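Local structure of N-acetylneuraminate epimerase (Escherichia coli, 2UVK) at residues 11-23 / 56-68. The protein interconverts the alpha- and beta-anomers of the sialic acid N-acetylneuraminate, speeding their approach to equilibrium. Numbering follows the deposited sequence.
Sequences KSGTGAIDNDTVY and RDQATSAFIDGNL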
loop_
_atom_site.group_PDB
_atom_site.type_symbol
_atom_site.label_atom_id
_atom_site.label_comp_id
_atom_site.label_asym_id
_atom_site.label_seq_id
_atom_site.Cartn_x
_atom_site.Cartn_y
_atom_site.Cartn_z
ATOM N N LYS B 11 -13.435 1.961 -24.572
ATOM C CA LYS B 11 -12.871 0.865 -23.788
ATOM C C LYS B 11 -12.151 1.406 -22.574
ATOM O O LYS B 11 -11.654 2.532 -22.602
ATOM C CB LYS B 11 -11.901 0.016 -24.625
ATOM C CG LYS B 11 -10.587 0.713 -25.048
ATOM C CD LYS B 11 -9.735 -0.224 -25.873
ATOM C CE LYS B 11 -8.463 0.470 -26.305
ATOM N NZ LYS B 11 -7.532 -0.417 -27.095
ATOM N N SER B 12 -12.094 0.609 -21.506
ATOM C CA SER B 12 -11.360 0.950 -20.299
ATOM C C SER B 12 -11.923 2.144 -19.540
ATOM O O SER B 12 -11.260 2.690 -18.643
ATOM C CB SER B 12 -9.874 1.187 -20.617
ATOM O OG SER B 12 -9.395 0.217 -21.533
ATOM N N GLY B 13 -13.178 2.498 -19.848
ATOM C CA GLY B 13 -13.836 3.638 -19.224
ATOM C C GLY B 13 -14.582 3.243 -17.970
ATOM O O GLY B 13 -14.435 2.117 -17.480
ATOM N N THR B 14 -15.444 4.141 -17.512
ATOM C CA THR B 14 -16.224 3.888 -16.311
ATOM C C THR B 14 -17.598 4.530 -16.485
ATOM O O THR B 14 -17.827 5.254 -17.424
ATOM C CB THR B 14 -15.504 4.414 -15.058
ATOM O OG1 THR B 14 -16.224 4.045 -13.869
ATOM C CG2 THR B 14 -15.289 5.919 -15.104
ATOM N N GLY B 15 -18.522 4.210 -15.598
ATOM C CA GLY B 15 -19.866 4.782 -15.676
ATOM C C GLY B 15 -20.670 4.371 -14.478
ATOM O O GLY B 15 -20.239 3.568 -13.665
ATOM N N ALA B 16 -21.857 4.951 -14.401
ATOM C CA ALA B 16 -22.728 4.802 -13.252
ATOM C C ALA B 16 -24.142 5.079 -13.745
ATOM O O ALA B 16 -24.350 5.714 -14.766
ATOM C CB ALA B 16 -22.324 5.789 -12.175
ATOM N N ILE B 17 -25.120 4.570 -13.002
ATOM C CA ILE B 17 -26.518 4.830 -13.301
ATOM C C ILE B 17 -27.168 5.432 -12.066
ATOM O O ILE B 17 -26.919 4.986 -10.942
ATOM C CB ILE B 17 -27.233 3.557 -13.785
ATOM C CG1 ILE B 17 -28.661 3.892 -14.225
ATOM C CG2 ILE B 17 -27.189 2.488 -12.732
ATOM C CD1 ILE B 17 -29.190 2.990 -15.283
ATOM N N ASP B 18 -27.937 6.489 -12.286
ATOM C CA ASP B 18 -28.718 7.120 -11.230
ATOM C C ASP B 18 -30.133 7.020 -11.728
ATOM O O ASP B 18 -30.525 7.781 -12.609
ATOM C CB ASP B 18 -28.342 8.578 -11.072
ATOM C CG ASP B 18 -29.277 9.318 -10.151
ATOM O OD1 ASP B 18 -29.657 8.728 -9.124
ATOM O OD2 ASP B 18 -29.597 10.485 -10.448
ATOM N N ASN B 19 -30.844 6.034 -11.183
ATOM C CA ASN B 19 -32.206 5.694 -11.576
ATOM C C ASN B 19 -32.294 5.378 -13.071
ATOM O O ASN B 19 -31.932 4.261 -13.477
ATOM C CB ASN B 19 -33.177 6.779 -11.092
ATOM C CG ASN B 19 -33.181 6.915 -9.571
ATOM O OD1 ASN B 19 -33.039 8.014 -9.023
ATOM N ND2 ASN B 19 -33.295 5.783 -8.888
ATOM N N ASP B 20 -32.744 6.336 -13.880
ATOM C CA ASP B 20 -32.908 6.102 -15.320
ATOM C C ASP B 20 -31.848 6.818 -16.192
ATOM O O ASP B 20 -31.887 6.722 -17.430
ATOM C CB ASP B 20 -34.319 6.521 -15.763
ATOM C CG ASP B 20 -35.411 5.502 -15.365
ATOM O OD1 ASP B 20 -35.097 4.327 -15.073
ATOM O OD2 ASP B 20 -36.594 5.887 -15.377
ATOM N N THR B 21 -30.906 7.511 -15.547
ATOM C CA THR B 21 -29.891 8.310 -16.255
ATOM C C THR B 21 -28.522 7.634 -16.170
ATOM O O THR B 21 -28.005 7.407 -15.082
ATOM C CB THR B 21 -29.782 9.733 -15.679
ATOM O OG1 THR B 21 -31.069 10.376 -15.738
ATOM C CG2 THR B 21 -28.776 10.593 -16.440
ATOM N N VAL B 22 -27.971 7.335 -17.334
ATOM C CA VAL B 22 -26.673 6.623 -17.439
ATOM C C VAL B 22 -25.589 7.660 -17.651
ATOM O O VAL B 22 -25.753 8.560 -18.466
ATOM C CB VAL B 22 -26.648 5.658 -18.647
ATOM C CG1 VAL B 22 -25.236 5.111 -18.885
ATOM C CG2 VAL B 22 -27.646 4.518 -18.454
ATOM N N TYR B 23 -24.474 7.505 -16.928
ATOM C CA TYR B 23 -23.290 8.379 -17.081
ATOM C C TYR B 23 -22.107 7.520 -17.497
ATOM O O TYR B 23 -21.860 6.500 -16.877
ATOM C CB TYR B 23 -22.943 9.072 -15.771
ATOM C CG TYR B 23 -24.020 10.002 -15.274
ATOM C CD1 TYR B 23 -23.935 11.364 -15.469
ATOM C CD2 TYR B 23 -25.107 9.504 -14.582
ATOM C CE1 TYR B 23 -24.935 12.216 -14.996
ATOM C CE2 TYR B 23 -26.107 10.335 -14.121
ATOM C CZ TYR B 23 -26.012 11.683 -14.313
ATOM O OH TYR B 23 -27.023 12.509 -13.842
ATOM N N ARG B 56 -8.105 8.804 -17.782
ATOM C CA ARG B 56 -7.934 7.693 -16.820
ATOM C C ARG B 56 -8.416 6.418 -17.454
ATOM O O ARG B 56 -9.569 6.366 -17.926
ATOM C CB ARG B 56 -8.752 7.890 -15.536
ATOM C CG ARG B 56 -8.493 9.172 -14.768
ATOM C CD ARG B 56 -7.079 9.328 -14.206
ATOM N NE ARG B 56 -6.882 10.613 -13.528
ATOM C CZ ARG B 56 -7.165 10.889 -12.261
ATOM N NH1 ARG B 56 -7.692 9.965 -11.464
ATOM N NH2 ARG B 56 -6.907 12.090 -11.747
ATOM N N ASP B 57 -7.565 5.389 -17.468
ATOM C CA ASP B 57 -7.988 4.022 -17.791
ATOM C C ASP B 57 -8.197 3.262 -16.492
ATOM O O ASP B 57 -7.493 3.459 -15.523
ATOM C CB ASP B 57 -6.917 3.288 -18.601
ATOM C CG ASP B 57 -6.864 3.691 -20.048
ATOM O OD1 ASP B 57 -7.778 4.349 -20.591
ATOM O OD2 ASP B 57 -5.837 3.312 -20.682
ATOM N N GLN B 58 -9.223 2.421 -16.461
ATOM C CA GLN B 58 -9.437 1.586 -15.282
ATOM C C GLN B 58 -9.798 2.363 -14.005
ATOM O O GLN B 58 -9.563 1.905 -12.880
ATOM C CB GLN B 58 -8.257 0.623 -15.027
ATOM C CG GLN B 58 -7.997 -0.322 -16.196
ATOM C CD GLN B 58 -6.988 -1.382 -15.877
ATOM O OE1 GLN B 58 -7.136 -2.104 -14.902
ATOM N NE2 GLN B 58 -5.932 -1.458 -16.668
ATOM N N ALA B 59 -10.404 3.544 -14.163
ATOM C CA ALA B 59 -11.074 4.204 -13.037
ATOM C C ALA B 59 -12.364 3.478 -12.673
ATOM O O ALA B 59 -12.868 2.625 -13.414
ATOM C CB ALA B 59 -11.391 5.637 -13.407
ATOM N N THR B 60 -12.888 3.824 -11.513
ATOM C CA THR B 60 -14.229 3.338 -11.131
ATOM C C THR B 60 -15.081 4.544 -10.755
ATOM O O THR B 60 -14.585 5.658 -10.574
ATOM C CB THR B 60 -14.187 2.386 -9.918
ATOM O OG1 THR B 60 -13.663 3.072 -8.781
ATOM C CG2 THR B 60 -13.369 1.128 -10.227
ATOM N N SER B 61 -16.384 4.325 -10.629
ATOM C CA SER B 61 -17.290 5.408 -10.259
ATOM C C SER B 61 -18.504 4.879 -9.516
ATOM O O SER B 61 -18.907 3.741 -9.737
ATOM C CB SER B 61 -17.721 6.185 -11.506
ATOM O OG SER B 61 -18.340 5.334 -12.465
ATOM N N ALA B 62 -19.071 5.742 -8.667
ATOM C CA ALA B 62 -20.226 5.398 -7.833
ATOM C C ALA B 62 -21.127 6.592 -7.725
ATOM O O ALA B 62 -20.652 7.695 -7.580
ATOM C CB ALA B 62 -19.769 5.018 -6.476
ATOM N N PHE B 63 -22.437 6.353 -7.820
ATOM C CA PHE B 63 -23.435 7.389 -7.527
ATOM C C PHE B 63 -23.871 7.242 -6.098
ATOM O O PHE B 63 -24.232 6.144 -5.665
ATOM C CB PHE B 63 -24.675 7.301 -8.414
ATOM C CG PHE B 63 -24.745 8.383 -9.417
ATOM C CD1 PHE B 63 -24.629 8.101 -10.756
ATOM C CD2 PHE B 63 -24.866 9.709 -9.014
ATOM C CE1 PHE B 63 -24.659 9.102 -11.678
ATOM C CE2 PHE B 63 -24.903 10.734 -9.945
ATOM C CZ PHE B 63 -24.796 10.432 -11.283
ATOM N N ILE B 64 -23.785 8.329 -5.349
ATOM C CA ILE B 64 -24.229 8.304 -3.947
ATOM C C ILE B 64 -24.832 9.648 -3.612
ATOM O O ILE B 64 -24.193 10.681 -3.817
ATOM C CB ILE B 64 -23.074 8.071 -2.957
ATOM C CG1 ILE B 64 -22.301 6.800 -3.306
ATOM C CG2 ILE B 64 -23.598 8.004 -1.522
ATOM C CD1 ILE B 64 -21.129 6.542 -2.364
ATOM N N ASP B 65 -26.079 9.631 -3.129
ATOM C CA ASP B 65 -26.734 10.851 -2.635
ATOM C C ASP B 65 -26.710 11.955 -3.690
ATOM O O ASP B 65 -26.351 13.105 -3.389
ATOM C CB ASP B 65 -26.045 11.325 -1.349
ATOM C CG ASP B 65 -26.226 10.366 -0.179
ATOM O OD1 ASP B 65 -26.928 9.334 -0.304
ATOM O OD2 ASP B 65 -25.647 10.652 0.890
ATOM N N GLY B 66 -27.036 11.602 -4.935
ATOM C CA GLY B 66 -27.179 12.597 -5.989
ATOM C C GLY B 66 -25.929 13.110 -6.690
ATOM O O GLY B 66 -26.008 13.971 -7.565
ATOM N N ASN B 67 -24.759 12.579 -6.325
ATOM C CA ASN B 67 -23.528 13.028 -6.916
ATOM C C ASN B 67 -22.757 11.830 -7.410
ATOM O O ASN B 67 -22.902 10.726 -6.877
ATOM C CB ASN B 67 -22.689 13.779 -5.898
ATOM C CG ASN B 67 -23.324 15.074 -5.475
ATOM O OD1 ASN B 67 -23.358 16.025 -6.247
ATOM N ND2 ASN B 67 -23.806 15.121 -4.240
ATOM N N LEU B 68 -21.964 12.084 -8.438
ATOM C CA LEU B 68 -21.136 11.058 -9.088
ATOM C C LEU B 68 -19.697 11.191 -8.595
ATOM O O LEU B 68 -19.089 12.257 -8.707
ATOM C CB LEU B 68 -21.214 11.232 -10.598
ATOM C CG LEU B 68 -20.241 10.431 -11.468
ATOM C CD1 LEU B 68 -20.579 8.966 -11.349
ATOM C CD2 LEU B 68 -20.312 10.918 -12.909
HETATM O O HOH W 1 -8.340 3.199 -23.103
HETATM O O HOH W 2 -11.556 4.652 -16.658
HETATM O O HOH W 3 -12.653 1.134 -15.625
HETATM O O HOH W 4 -20.889 2.737 -11.234
#
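Phe63 reaches across from strand 60-64 and sets its ring among Ala16, Asp18 and Tyr23. Phe63 CB lies 4.1 Å from Ile17 O. Further out, CG passes under Asp18 CB, while Phe63 CD1 meets Ala16 CB at 3.6 Å. Asp18 CB sits over the ring centre in a CH-pi contact, 3.7 Å from the Phe63 centroid, and Leu68 CB covers part of the opposite face. At the far end CZ lies over one face of the Tyr23 ring; in this one of two modelled Phe63 conformers the rings come closer than carbons can sit, so the detail is doubtful. A serine in place of Tyr23 would probably open a gap beside the tip of the Phe63 ring and leave it without its aromatic neighbour. Strands 14-18 and 60-64 are the innermost strands of two successive blades of the Kelch-repeat beta-propeller, and run nearly parallel, 13° between their directions. Towards their N-terminal ends the contact turns polar. Thr14 holds OG1 anti to its backbone nitrogen (chi1 -175°), which brings Thr14 OG1 into a hydrogen bond with Ser61 OG at 2.8 Å in the Ser61 conformer described here. Gln58 N donates to Ser12 O (3.0 Å), nearly straight at 165°. One water links Ser12 O, Arg56 O and Ala59 N, and another bridges Gly15 O to Ser61 O. Gln58 itself extends its side chain to about 7 Å from that of Glu209, the predicted proton acceptor.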